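Side-chain contacts in SnoaL-like domain-containing protein (Burkholderia thailandensis E264, PDB 3H3H), which is of unknown function but carries a SnoaL-like domain of the NTF2 clan, whose concave sheet and helices probably enclose a small-molecule pocket: residues B[15-20]-B[31-36]; B[46-51]-B[62-67]; B[56-61]-B[110-115]; B[91-96]-B[101-106]. All coordinates share one frame; numbering follows the deposited sequence. Where two conformers were deposited one is given.

Contact 1. Residues B[15-20]-B[31-36]; sequences REWIDA and SHYADG
Residues 15-20 of helix 7-22 come nearest to 31-36 at W17 and H32, whose CA atoms lie 7.5 Å apart, so side chains make the contact. W17 and Y33 carry its polar link. The indole N-H of W17 donates to the phenol oxygen of Y33, NE1 to OH 2.8 Å, with an N-H...O angle of 153° and the oxygen close to the indole plane. A chi1 of -173° sets the indole opposite the backbone N of W17, carrying its NE1 edge to the phenol. The two rings meet rim to rim, planes 52° apart, neither lying over the other. One helical position earlier, E16 meets the imidazole of H32: OE1 approaches the ring edge at 3.1 Å from CE1, a carbon, and CB of E16 lies 3.6 Å from the same CE1. The carboxylate would probably favour a positive charge on the histidine, although its other oxygen, OE2, bonds to Q12. W17 lies close to an unidentified bound ligand. Around the pair, F105 of strand 100-107 meets W17 edge-to-face, W65 of helix 58-71 meets Y33 likewise, and strand 113-121 hydrogen-bonds to the backbone of H32 and A34.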
loop_
_atom_site.group_PDB
_atom_site.type_symbol
_atom_site.label_atom_id
_atom_site.label_comp_id
_atom_site.label_asym_id
_atom_site.label_seq_id
_atom_site.Cartn_x
_atom_site.Cartn_y
_atom_site.Cartn_z
ATOM N N ARG B 15 -3.268 1.716 15.612
ATOM C CA ARG B 15 -4.222 2.088 16.644
ATOM C C ARG B 15 -4.086 3.564 17.024
ATOM O O ARG B 15 -5.090 4.239 17.235
ATOM C CB ARG B 15 -4.068 1.177 17.876
ATOM C CG ARG B 15 -4.990 1.516 19.042
ATOM C CD ARG B 15 -6.279 0.683 19.133
ATOM N NE ARG B 15 -6.865 0.866 20.448
ATOM C CZ ARG B 15 -6.688 0.028 21.468
ATOM N NH1 ARG B 15 -7.241 0.286 22.645
ATOM N NH2 ARG B 15 -5.964 -1.070 21.307
ATOM N N GLU B 16 -2.863 4.087 17.088
ATOM C CA GLU B 16 -2.688 5.493 17.430
ATOM C C GLU B 16 -3.143 6.355 16.276
ATOM O O GLU B 16 -3.796 7.347 16.514
ATOM C CB GLU B 16 -1.243 5.824 17.805
ATOM C CG GLU B 16 -0.800 5.096 19.007
ATOM C CD GLU B 16 0.662 5.360 19.384
ATOM O OE1 GLU B 16 1.431 5.955 18.617
ATOM O OE2 GLU B 16 1.070 4.905 20.451
ATOM N N TRP B 17 -2.823 5.972 15.031
ATOM C CA TRP B 17 -3.152 6.799 13.878
ATOM C C TRP B 17 -4.658 6.852 13.700
ATOM O O TRP B 17 -5.227 7.927 13.508
ATOM C CB TRP B 17 -2.508 6.213 12.593
ATOM C CG TRP B 17 -2.648 7.047 11.419
ATOM C CD1 TRP B 17 -1.805 8.047 10.991
ATOM C CD2 TRP B 17 -3.610 6.872 10.397
ATOM N NE1 TRP B 17 -2.280 8.583 9.817
ATOM C CE2 TRP B 17 -3.334 7.825 9.386
ATOM C CE3 TRP B 17 -4.701 6.020 10.242
ATOM C CZ2 TRP B 17 -4.134 7.963 8.253
ATOM C CZ3 TRP B 17 -5.462 6.128 9.074
ATOM C CH2 TRP B 17 -5.196 7.099 8.118
ATOM N N ILE B 18 -5.333 5.703 13.767
ATOM C CA ILE B 18 -6.796 5.665 13.676
ATOM C C ILE B 18 -7.426 6.488 14.817
ATOM O O ILE B 18 -8.321 7.296 14.596
ATOM C CB ILE B 18 -7.305 4.233 13.728
ATOM C CG1 ILE B 18 -6.924 3.479 12.467
ATOM C CG2 ILE B 18 -8.853 4.164 13.956
ATOM C CD1 ILE B 18 -7.706 3.858 11.230
ATOM N N ASP B 19 -6.924 6.282 16.008
ATOM C CA ASP B 19 -7.487 6.990 17.166
ATOM C C ASP B 19 -7.254 8.476 17.039
ATOM O O ASP B 19 -8.116 9.237 17.463
ATOM C CB ASP B 19 -6.892 6.480 18.458
ATOM C CG ASP B 19 -7.437 5.107 18.851
ATOM O OD1 ASP B 19 -8.359 4.588 18.196
ATOM O OD2 ASP B 19 -6.926 4.538 19.814
ATOM N N ALA B 20 -6.126 8.902 16.475
ATOM C CA ALA B 20 -5.821 10.334 16.381
ATOM C C ALA B 20 -6.790 11.010 15.399
ATOM O O ALA B 20 -7.327 12.096 15.667
ATOM C CB ALA B 20 -4.379 10.569 15.952
ATOM N N SER B 31 1.993 14.129 14.791
ATOM C CA SER B 31 3.085 13.646 15.620
ATOM C C SER B 31 3.688 12.384 15.015
ATOM O O SER B 31 4.822 12.083 15.288
ATOM C CB SER B 31 2.647 13.360 17.060
ATOM O OG SER B 31 1.868 12.179 17.151
ATOM N N HIS B 32 2.943 11.691 14.161
ATOM C CA HIS B 32 3.395 10.469 13.618
ATOM C C HIS B 32 4.258 10.665 12.368
ATOM O O HIS B 32 4.751 9.693 11.852
ATOM C CB HIS B 32 2.211 9.601 13.232
ATOM C CG HIS B 32 1.457 9.148 14.438
ATOM N ND1 HIS B 32 1.975 8.215 15.322
ATOM C CD2 HIS B 32 0.323 9.629 15.008
ATOM C CE1 HIS B 32 1.133 8.075 16.334
ATOM N NE2 HIS B 32 0.135 8.931 16.180
ATOM N N TYR B 33 4.328 11.898 11.892
ATOM C CA TYR B 33 4.953 12.198 10.588
ATOM C C TYR B 33 6.250 12.953 10.770
ATOM O O TYR B 33 6.382 13.780 11.667
ATOM C CB TYR B 33 3.981 13.009 9.729
ATOM C CG TYR B 33 2.723 12.256 9.298
ATOM C CD1 TYR B 33 1.637 12.094 10.173
ATOM C CD2 TYR B 33 2.624 11.656 8.059
ATOM C CE1 TYR B 33 0.544 11.420 9.813
ATOM C CE2 TYR B 33 1.523 10.981 7.670
ATOM C CZ TYR B 33 0.453 10.847 8.546
ATOM O OH TYR B 33 -0.736 10.249 8.195
ATOM N N ALA B 34 7.192 12.657 9.887
ATOM C CA ALA B 34 8.452 13.342 9.806
ATOM C C ALA B 34 8.296 14.724 9.141
ATOM O O ALA B 34 7.362 14.954 8.392
ATOM C CB ALA B 34 9.442 12.502 8.995
ATOM N N ASP B 35 9.186 15.648 9.485
ATOM C CA ASP B 35 9.222 16.902 8.771
ATOM C C ASP B 35 9.412 16.614 7.284
ATOM O O ASP B 35 10.199 15.748 6.885
ATOM C CB ASP B 35 10.368 17.778 9.273
ATOM C CG ASP B 35 10.152 18.258 10.714
ATOM O OD1 ASP B 35 9.021 18.451 11.130
ATOM O OD2 ASP B 35 11.156 18.480 11.406
ATOM N N GLY B 36 8.686 17.373 6.467
ATOM C CA GLY B 36 8.789 17.257 5.062
ATOM C C GLY B 36 8.251 15.986 4.465
ATOM O O GLY B 36 8.576 15.648 3.340
#

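Contact 2. Residues B[46-51]-B[62-67]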
loop_
_atom_site.group_PDB
_atom_site.type_symbol
_atom_site.label_atom_id
_atom_site.label_comp_id
_atom_site.label_asym_id
_atom_site.label_seq_id
_atom_site.Cartn_x
_atom_site.Cartn_y
_atom_site.Cartn_z
ATOM N N GLN B 46 -7.785 15.925 -6.851
ATOM C CA GLN B 46 -9.107 16.490 -7.034
ATOM C C GLN B 46 -9.266 17.821 -6.381
ATOM O O GLN B 46 -9.772 18.769 -7.023
ATOM C CB GLN B 46 -10.172 15.529 -6.473
ATOM C CG GLN B 46 -10.298 14.245 -7.282
ATOM C CD GLN B 46 -10.697 14.479 -8.733
ATOM O OE1 GLN B 46 -11.779 15.018 -9.032
ATOM N NE2 GLN B 46 -9.821 14.056 -9.650
ATOM N N ILE B 47 -8.852 17.898 -5.120
ATOM C CA ILE B 47 -9.084 19.077 -4.301
ATOM C C ILE B 47 -8.009 20.128 -4.453
ATOM O O ILE B 47 -8.276 21.286 -4.919
ATOM C CB ILE B 47 -9.197 18.743 -2.832
ATOM C CG1 ILE B 47 -10.293 17.709 -2.631
ATOM C CG2 ILE B 47 -9.516 20.028 -2.062
ATOM C CD1 ILE B 47 -10.443 17.262 -1.213
ATOM N N ALA B 48 -6.797 19.734 -4.078
ATOM C CA ALA B 48 -5.648 20.632 -4.112
ATOM C C ALA B 48 -5.312 21.074 -5.540
ATOM O O ALA B 48 -4.591 22.057 -5.737
ATOM C CB ALA B 48 -4.417 19.972 -3.407
ATOM N N GLY B 49 -5.830 20.365 -6.531
ATOM C CA GLY B 49 -5.599 20.739 -7.930
ATOM C C GLY B 49 -4.155 20.520 -8.325
ATOM O O GLY B 49 -3.593 21.263 -9.117
ATOM N N GLU B 50 -3.554 19.486 -7.749
ATOM C CA GLU B 50 -2.203 19.092 -8.080
ATOM C C GLU B 50 -2.272 17.793 -8.893
ATOM O O GLU B 50 -2.581 16.740 -8.339
ATOM C CB GLU B 50 -1.402 18.877 -6.798
ATOM C CG GLU B 50 -0.082 18.238 -7.065
ATOM C CD GLU B 50 0.761 19.069 -7.997
ATOM O OE1 GLU B 50 1.096 20.199 -7.587
ATOM O OE2 GLU B 50 1.098 18.577 -9.096
ATOM N N PRO B 51 -2.005 17.857 -10.205
ATOM C CA PRO B 51 -2.048 16.659 -11.057
ATOM C C PRO B 51 -1.194 15.491 -10.596
ATOM O O PRO B 51 -1.540 14.344 -10.854
ATOM C CB PRO B 51 -1.517 17.184 -12.412
ATOM C CG PRO B 51 -1.925 18.564 -12.400
ATOM C CD PRO B 51 -1.738 19.063 -11.020
ATOM N N GLY B 62 -0.856 19.565 6.450
ATOM C CA GLY B 62 -1.627 19.874 7.652
ATOM C C GLY B 62 -2.764 20.841 7.385
ATOM O O GLY B 62 -3.797 20.691 8.007
ATOM N N ALA B 63 -2.558 21.818 6.488
ATOM C CA ALA B 63 -3.594 22.809 6.154
ATOM C C ALA B 63 -4.826 22.105 5.611
ATOM O O ALA B 63 -5.942 22.454 5.945
ATOM C CB ALA B 63 -3.052 23.849 5.163
ATOM N N TYR B 64 -4.595 21.113 4.771
ATOM C CA TYR B 64 -5.688 20.345 4.202
ATOM C C TYR B 64 -6.356 19.487 5.243
ATOM O O TYR B 64 -7.584 19.419 5.331
ATOM C CB TYR B 64 -5.203 19.493 3.043
ATOM C CG TYR B 64 -5.063 20.343 1.778
ATOM C CD1 TYR B 64 -6.164 20.675 1.016
ATOM C CD2 TYR B 64 -3.811 20.862 1.400
ATOM C CE1 TYR B 64 -6.024 21.492 -0.111
ATOM C CE2 TYR B 64 -3.667 21.647 0.280
ATOM C CZ TYR B 64 -4.754 21.960 -0.469
ATOM O OH TYR B 64 -4.552 22.753 -1.575
ATOM N N TRP B 65 -5.553 18.807 6.041
ATOM C CA TRP B 65 -6.156 17.983 7.078
ATOM C C TRP B 65 -6.950 18.795 8.102
ATOM O O TRP B 65 -8.005 18.316 8.596
ATOM C CB TRP B 65 -5.088 17.127 7.750
ATOM C CG TRP B 65 -4.459 16.139 6.802
ATOM C CD1 TRP B 65 -4.841 15.902 5.515
ATOM C CD2 TRP B 65 -3.338 15.304 7.070
ATOM N NE1 TRP B 65 -4.041 14.957 4.962
ATOM C CE2 TRP B 65 -3.122 14.544 5.908
ATOM C CE3 TRP B 65 -2.520 15.095 8.199
ATOM C CZ2 TRP B 65 -2.097 13.646 5.801
ATOM C CZ3 TRP B 65 -1.507 14.185 8.120
ATOM C CH2 TRP B 65 -1.303 13.459 6.918
ATOM N N ARG B 66 -6.430 19.973 8.464
ATOM C CA ARG B 66 -7.086 20.881 9.357
ATOM C C ARG B 66 -8.453 21.222 8.792
ATOM O O ARG B 66 -9.453 21.174 9.527
ATOM C CB ARG B 66 -6.230 22.126 9.617
ATOM C CG ARG B 66 -6.788 23.138 10.630
ATOM C CD ARG B 66 -5.805 24.301 10.890
ATOM N NE ARG B 66 -4.534 23.777 11.339
ATOM C CZ ARG B 66 -3.416 23.711 10.619
ATOM N NH1 ARG B 66 -3.330 24.222 9.395
ATOM N NH2 ARG B 66 -2.371 23.116 11.139
ATOM N N GLU B 67 -8.507 21.534 7.496
ATOM C CA GLU B 67 -9.774 21.864 6.892
ATOM C C GLU B 67 -10.701 20.666 6.756
ATOM O O GLU B 67 -11.923 20.812 6.952
ATOM C CB GLU B 67 -9.558 22.547 5.557
ATOM C CG GLU B 67 -10.818 23.106 4.921
ATOM C CD GLU B 67 -11.551 24.177 5.745
ATOM O OE1 GLU B 67 -10.983 24.766 6.698
ATOM O OE2 GLU B 67 -12.717 24.441 5.437
#
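The C-terminal end of helix 42-48, whose last turn, 46-48, is widened as in a pi-helix, packs against helix 58-71 through Y64, a surface contact between two helices of the SnoaL-like domain. A48 and Y64 form its centre, with CA atoms 8.3 Å apart. The tyrosine reaches across with its outer end: CB of A48 lies 3.3 Å from OH and 3.6 Å from CZ of Y64, and it approaches the ring obliquely. CG of Y64 stands anti to its own carbonyl carbon (chi1 -79°), and from there the ring spans the gap between the helices. I47 adds a more distant, oblique touch, its CG2 branch 4.3 Å from CE1 of Y64; its side chain also lies near an unidentified bound ligand. The helix ends just after A48, at G49 with positive phi. On the other helix, the next residue, W65, turns to helix 26-30 and the ring of W21. Methyl groups against an aromatic ring and its hydroxyl give a small, essentially apolar contact of 118 Å² in all, resting on van der Waals packing, with no directional polar bond between the segments.

Contact 3. Residues B[56-61]-B[110-115]; sequences RGKEQV and DRRVVK
K58 and R112 bring two cationic ends together, NZ of K58 lying 3.4 Å from NH2 of R112, and this is the one place where 56-61 and 110-115 touch. Both atoms are donors, so the attraction comes from acceptors around them. NZ of K58 bonds to the carbonyl oxygens of L30 and Y33, while NH2 of R112 bonds to that of S31; the two charges thus gather on the backbone carbonyls of 30-33. A water joins the pair as well, accepting from NZ of K58 at 2.7 Å and from NH1 of R112 at 3.0 Å. The lysine chain is extended beyond CG and reaches out from the first turn of its helix. R112 is bent at chi3 (-67°), which brings its guanidinium round to the lysine; the two side chains cross at about a right angle, and NZ of K58 approaches the guanidinium obliquely. Beyond this close approach, held by carbonyls and water, the segments are loosely joined: the whole contact buries only 61 Å², nearly all of it from these two residues, which stay partly exposed, and the side chains of D110 and R111 are not modelled beyond CB. Within 56-61 the helix start is held by its own bonds. G57 occupies the N-cap position with phi at 90°, and the backbone N of R56 donates almost straight to OE1 of Q60, 3.0 Å at 174°. On the other side, V114 and K115 both face H106, a classic beta bulge where strand 113-121 turns a corner in the curved sheet of this NTF2-like fold.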
loop_
_atom_site.group_PDB
_atom_site.type_symbol
_atom_site.label_atom_id
_atom_site.label_comp_id
_atom_site.label_asym_id
_atom_site.label_seq_id
_atom_site.Cartn_x
_atom_site.Cartn_y
_atom_site.Cartn_z
ATOM N N ARG B 56 3.618 18.092 0.255
ATOM C CA ARG B 56 4.760 17.808 1.121
ATOM C C ARG B 56 4.780 18.694 2.329
ATOM O O ARG B 56 4.532 19.884 2.243
ATOM C CB ARG B 56 6.062 18.017 0.363
ATOM C CG ARG B 56 7.314 17.701 1.109
ATOM C CD ARG B 56 8.540 17.786 0.173
ATOM N NE ARG B 56 9.701 17.191 0.802
ATOM C CZ ARG B 56 10.339 16.089 0.418
ATOM N NH1 ARG B 56 10.007 15.424 -0.682
ATOM N NH2 ARG B 56 11.373 15.688 1.140
ATOM N N GLY B 57 5.102 18.096 3.464
ATOM C CA GLY B 57 5.343 18.846 4.669
ATOM C C GLY B 57 4.133 19.072 5.525
ATOM O O GLY B 57 2.985 19.075 5.052
ATOM N N LYS B 58 4.404 19.331 6.807
ATOM C CA LYS B 58 3.321 19.490 7.780
ATOM C C LYS B 58 2.479 20.758 7.588
ATOM O O LYS B 58 1.286 20.715 7.845
ATOM C CB LYS B 58 3.894 19.432 9.191
ATOM C CG LYS B 58 4.512 18.082 9.512
ATOM C CD LYS B 58 4.845 17.925 10.999
ATOM C CE LYS B 58 5.226 16.570 11.333
ATOM N NZ LYS B 58 5.616 16.268 12.790
ATOM N N GLU B 59 3.072 21.867 7.132
ATOM C CA GLU B 59 2.317 23.093 6.937
ATOM C C GLU B 59 1.343 22.833 5.800
ATOM O O GLU B 59 0.131 23.024 5.937
ATOM C CB GLU B 59 3.241 24.277 6.601
ATOM C CG GLU B 59 2.475 25.545 6.159
ATOM C CD GLU B 59 3.389 26.685 5.676
ATOM O OE1 GLU B 59 4.538 26.430 5.236
ATOM O OE2 GLU B 59 2.951 27.852 5.734
ATOM N N GLN B 60 1.884 22.340 4.695
ATOM C CA GLN B 60 1.075 22.239 3.479
ATOM C C GLN B 60 0.024 21.134 3.622
ATOM O O GLN B 60 -1.158 21.334 3.344
ATOM C CB GLN B 60 1.941 21.995 2.254
ATOM C CG GLN B 60 1.116 21.853 1.031
ATOM C CD GLN B 60 1.936 21.760 -0.221
ATOM O OE1 GLN B 60 2.759 20.846 -0.381
ATOM N NE2 GLN B 60 1.698 22.691 -1.145
ATOM N N VAL B 61 0.466 19.949 4.026
ATOM C CA VAL B 61 -0.465 18.824 4.171
ATOM C C VAL B 61 -1.396 19.043 5.352
ATOM O O VAL B 61 -2.593 18.840 5.230
ATOM C CB VAL B 61 0.280 17.481 4.297
ATOM C CG1 VAL B 61 -0.769 16.366 4.445
ATOM C CG2 VAL B 61 1.175 17.243 3.069
ATOM N N ASP B 110 13.790 7.815 12.259
ATOM C CA ASP B 110 13.219 8.151 13.581
ATOM C C ASP B 110 11.875 7.459 13.862
ATOM O O ASP B 110 11.152 7.876 14.767
ATOM C CB ASP B 110 13.062 9.688 13.706
ATOM N N ARG B 111 11.522 6.435 13.079
ATOM C CA ARG B 111 10.204 5.770 13.201
ATOM C C ARG B 111 8.959 6.685 12.915
ATOM O O ARG B 111 7.852 6.464 13.436
ATOM C CB ARG B 111 10.071 5.171 14.595
ATOM N N ARG B 112 9.144 7.762 12.175
ATOM C CA ARG B 112 8.033 8.566 11.763
ATOM C C ARG B 112 7.843 8.422 10.260
ATOM O O ARG B 112 8.725 7.945 9.542
ATOM C CB ARG B 112 8.216 10.010 12.174
ATOM C CG ARG B 112 8.344 10.136 13.644
ATOM C CD ARG B 112 7.858 11.420 14.132
ATOM N NE ARG B 112 8.660 12.536 13.704
ATOM C CZ ARG B 112 8.360 13.790 14.034
ATOM N NH1 ARG B 112 9.141 14.763 13.620
ATOM N NH2 ARG B 112 7.268 14.067 14.776
ATOM N N VAL B 113 6.654 8.792 9.806
ATOM C CA VAL B 113 6.251 8.604 8.431
ATOM C C VAL B 113 6.901 9.662 7.550
ATOM O O VAL B 113 6.733 10.879 7.774
ATOM C CB VAL B 113 4.750 8.676 8.272
ATOM C CG1 VAL B 113 4.349 8.527 6.744
ATOM C CG2 VAL B 113 4.059 7.605 9.081
ATOM N N VAL B 114 7.663 9.195 6.573
ATOM C CA VAL B 114 8.334 10.094 5.639
ATOM C C VAL B 114 7.570 10.189 4.328
ATOM O O VAL B 114 7.780 11.122 3.558
ATOM C CB VAL B 114 9.785 9.658 5.402
ATOM C CG1 VAL B 114 10.574 9.785 6.692
ATOM C CG2 VAL B 114 9.925 8.259 4.756
ATOM N N LYS B 115 6.725 9.181 4.045
ATOM C CA LYS B 115 5.980 9.139 2.802
ATOM C C LYS B 115 4.692 8.327 3.034
ATOM O O LYS B 115 4.759 7.231 3.568
ATOM C CB LYS B 115 6.769 8.511 1.656
ATOM C CG LYS B 115 6.066 8.558 0.333
ATOM C CD LYS B 115 7.007 8.068 -0.775
ATOM C CE LYS B 115 6.436 8.244 -2.169
ATOM N NZ LYS B 115 7.502 8.496 -3.195
HETATM O O HOH W 1 7.961 17.453 13.310
#

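Contact 4. Residues B[91-96]-B[101-106]; sequences IHYRGA and ALEVFH
Y93 and A101 form an antiparallel hydrogen-bonded pair at the end of a beta hairpin, and the tyrosine side chain runs back along the neighbouring strand. From CB its CG takes the crowded position between the backbone N and the carbonyl carbon (chi1 66°), which lays the ring over A101. CD1 and CD2 of Y93 lie 3.9 Å from CB of A101; CE1, CE2 and CZ come closer, with CZ at 3.5 Å. That methyl sits over the ring centre, a CH-pi contact only 12° off the ring normal. At the tip, OH of Y93 donates to OE2 of E103 over 2.6 Å, meeting the carboxylate on its syn side but 27° out of the carboxylate plane. The short bond ties the end of the phenol to one carboxylate oxygen, beside an unidentified ligand that lies about 3 Å from the E103 side chain.

Further along, I91 pairs with E103, and its CD1 meets CE1 of F105 obliquely at 3.5 Å. H92 and L102 occupy the other face, CB of H92 3.6 Å from CD2 of L102. The imidazole turns back to the backbone: ND1 of H92 donates to O of A101 at 2.9 Å, while the backbone N of Y93 reaches that oxygen from the opposite face of its carbonyl plane. Helix 7-22 covers the I91 and E103 face through F13 and W17, and strands 78-84 and 113-121 flank the hairpin; on the other face, H92, L102 and V104 meet their counterparts in the second subunit.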
loop_
_atom_site.group_PDB
_atom_site.type_symbol
_atom_site.label_atom_id
_atom_site.label_comp_id
_atom_site.label_asym_id
_atom_site.label_seq_id
_atom_site.Cartn_x
_atom_site.Cartn_y
_atom_site.Cartn_z
ATOM N N ILE B 91 -2.362 0.455 6.222
ATOM C CA ILE B 91 -3.561 0.455 7.032
ATOM C C ILE B 91 -4.749 0.415 6.100
ATOM O O ILE B 91 -4.930 1.305 5.298
ATOM C CB ILE B 91 -3.668 1.683 7.951
ATOM C CG1 ILE B 91 -2.426 1.777 8.881
ATOM C CG2 ILE B 91 -4.989 1.619 8.822
ATOM C CD1 ILE B 91 -2.510 2.989 9.890
ATOM N N HIS B 92 -5.599 -0.595 6.285
ATOM C CA HIS B 92 -6.805 -0.772 5.493
ATOM C C HIS B 92 -7.910 -0.348 6.431
ATOM O O HIS B 92 -8.020 -0.836 7.559
ATOM C CB HIS B 92 -6.875 -2.232 5.050
ATOM C CG HIS B 92 -8.084 -2.588 4.264
ATOM N ND1 HIS B 92 -8.576 -1.796 3.249
ATOM C CD2 HIS B 92 -8.890 -3.672 4.336
ATOM C CE1 HIS B 92 -9.649 -2.379 2.734
ATOM N NE2 HIS B 92 -9.841 -3.534 3.349
ATOM N N TYR B 93 -8.733 0.570 5.959
ATOM C CA TYR B 93 -9.773 1.112 6.807
ATOM C C TYR B 93 -10.911 1.622 5.980
ATOM O O TYR B 93 -10.831 1.678 4.747
ATOM C CB TYR B 93 -9.195 2.238 7.664
ATOM C CG TYR B 93 -8.734 3.475 6.928
ATOM C CD1 TYR B 93 -7.466 3.576 6.409
ATOM C CD2 TYR B 93 -9.546 4.619 6.837
ATOM C CE1 TYR B 93 -7.054 4.728 5.809
ATOM C CE2 TYR B 93 -9.123 5.756 6.236
ATOM C CZ TYR B 93 -7.869 5.832 5.739
ATOM O OH TYR B 93 -7.445 7.010 5.131
ATOM N N ARG B 94 -12.035 1.825 6.646
ATOM C CA ARG B 94 -13.178 2.433 6.030
ATOM C C ARG B 94 -13.219 3.900 6.372
ATOM O O ARG B 94 -13.208 4.258 7.551
ATOM C CB ARG B 94 -14.429 1.712 6.505
ATOM C CG ARG B 94 -15.698 2.260 5.878
ATOM C CD ARG B 94 -16.826 1.295 6.241
ATOM N NE ARG B 94 -18.086 1.669 5.615
ATOM C CZ ARG B 94 -18.969 2.493 6.137
ATOM N NH1 ARG B 94 -18.773 3.057 7.321
ATOM N NH2 ARG B 94 -20.083 2.746 5.462
ATOM N N GLY B 95 -13.213 4.722 5.318
ATOM C CA GLY B 95 -13.083 6.173 5.393
ATOM C C GLY B 95 -14.288 6.868 5.965
ATOM O O GLY B 95 -15.334 6.266 6.268
ATOM N N ALA B 96 -14.087 8.172 6.156
ATOM C CA ALA B 96 -15.084 9.064 6.772
ATOM C C ALA B 96 -16.452 8.983 6.080
ATOM O O ALA B 96 -17.467 9.160 6.753
ATOM C CB ALA B 96 -14.595 10.461 6.761
ATOM N N ALA B 101 -10.502 2.254 2.068
ATOM C CA ALA B 101 -9.225 2.902 1.996
ATOM C C ALA B 101 -8.098 1.977 2.349
ATOM O O ALA B 101 -8.202 1.050 3.138
ATOM C CB ALA B 101 -9.179 4.106 2.982
ATOM N N LEU B 102 -6.959 2.301 1.776
ATOM C CA LEU B 102 -5.732 1.561 2.011
ATOM C C LEU B 102 -4.589 2.565 1.869
ATOM O O LEU B 102 -4.260 3.077 0.796
ATOM C CB LEU B 102 -5.559 0.422 1.031
ATOM C CG LEU B 102 -4.362 -0.498 1.200
ATOM C CD1 LEU B 102 -2.965 0.130 1.140
ATOM C CD2 LEU B 102 -4.481 -1.246 2.570
ATOM N N GLU B 103 -3.990 2.899 3.025
ATOM C CA GLU B 103 -2.977 3.904 3.111
ATOM C C GLU B 103 -1.676 3.243 3.465
ATOM O O GLU B 103 -1.587 2.514 4.438
ATOM C CB GLU B 103 -3.407 4.980 4.145
ATOM C CG GLU B 103 -2.828 6.328 3.946
ATOM C CD GLU B 103 -3.822 7.431 4.273
ATOM O OE1 GLU B 103 -3.403 8.456 4.829
ATOM O OE2 GLU B 103 -5.046 7.257 4.093
ATOM N N VAL B 104 -0.642 3.540 2.685
ATOM C CA VAL B 104 0.660 2.961 2.879
ATOM C C VAL B 104 1.553 4.042 3.483
ATOM O O VAL B 104 1.633 5.182 2.945
ATOM C CB VAL B 104 1.250 2.512 1.567
ATOM C CG1 VAL B 104 2.630 1.944 1.815
ATOM C CG2 VAL B 104 0.335 1.405 0.907
ATOM N N PHE B 105 2.251 3.661 4.565
ATOM C CA PHE B 105 3.107 4.577 5.271
ATOM C C PHE B 105 4.509 4.060 5.300
ATOM O O PHE B 105 4.781 2.955 5.806
ATOM C CB PHE B 105 2.646 4.709 6.709
ATOM C CG PHE B 105 1.197 5.098 6.867
ATOM C CD1 PHE B 105 0.175 4.145 6.887
ATOM C CD2 PHE B 105 0.835 6.422 7.053
ATOM C CE1 PHE B 105 -1.127 4.521 7.031
ATOM C CE2 PHE B 105 -0.501 6.801 7.212
ATOM C CZ PHE B 105 -1.482 5.864 7.202
ATOM N N HIS B 106 5.427 4.835 4.757
ATOM C CA HIS B 106 6.826 4.519 4.781
ATOM C C HIS B 106 7.485 5.269 5.903
ATOM O O HIS B 106 7.228 6.452 6.117
ATOM C CB HIS B 106 7.500 4.910 3.508
ATOM C CG HIS B 106 7.026 4.134 2.338
ATOM N ND1 HIS B 106 7.657 2.987 1.895
ATOM C CD2 HIS B 106 5.938 4.315 1.548
ATOM C CE1 HIS B 106 6.985 2.508 0.862
ATOM N NE2 HIS B 106 5.948 3.296 0.620
#

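In the fold
Along the chain, contact 1 closes before contact 2 opens, and contact 4 falls within the span that contact 3 bridges. Contacts 2 and 3 share helix 58-71, their centres about 14 Å apart, while contacts 3 and 4, centres about 16 Å apart, meet through neighbouring strands 113-121 and 100-107. Contact 1 is the link: its centre lies about 9 Å from that of contact 3, joined by backbone bonds to V113, and about 13 Å from that of contact 4, joined by aromatic packing on F105. Contact 2, its centre about 18 Å from that of contact 1, is reached through W65. Contacts 1 and 4 both lie near unidentified bound ligand, consistent with a pocket between helix 7-22 and the sheet, as in NTF2-like folds.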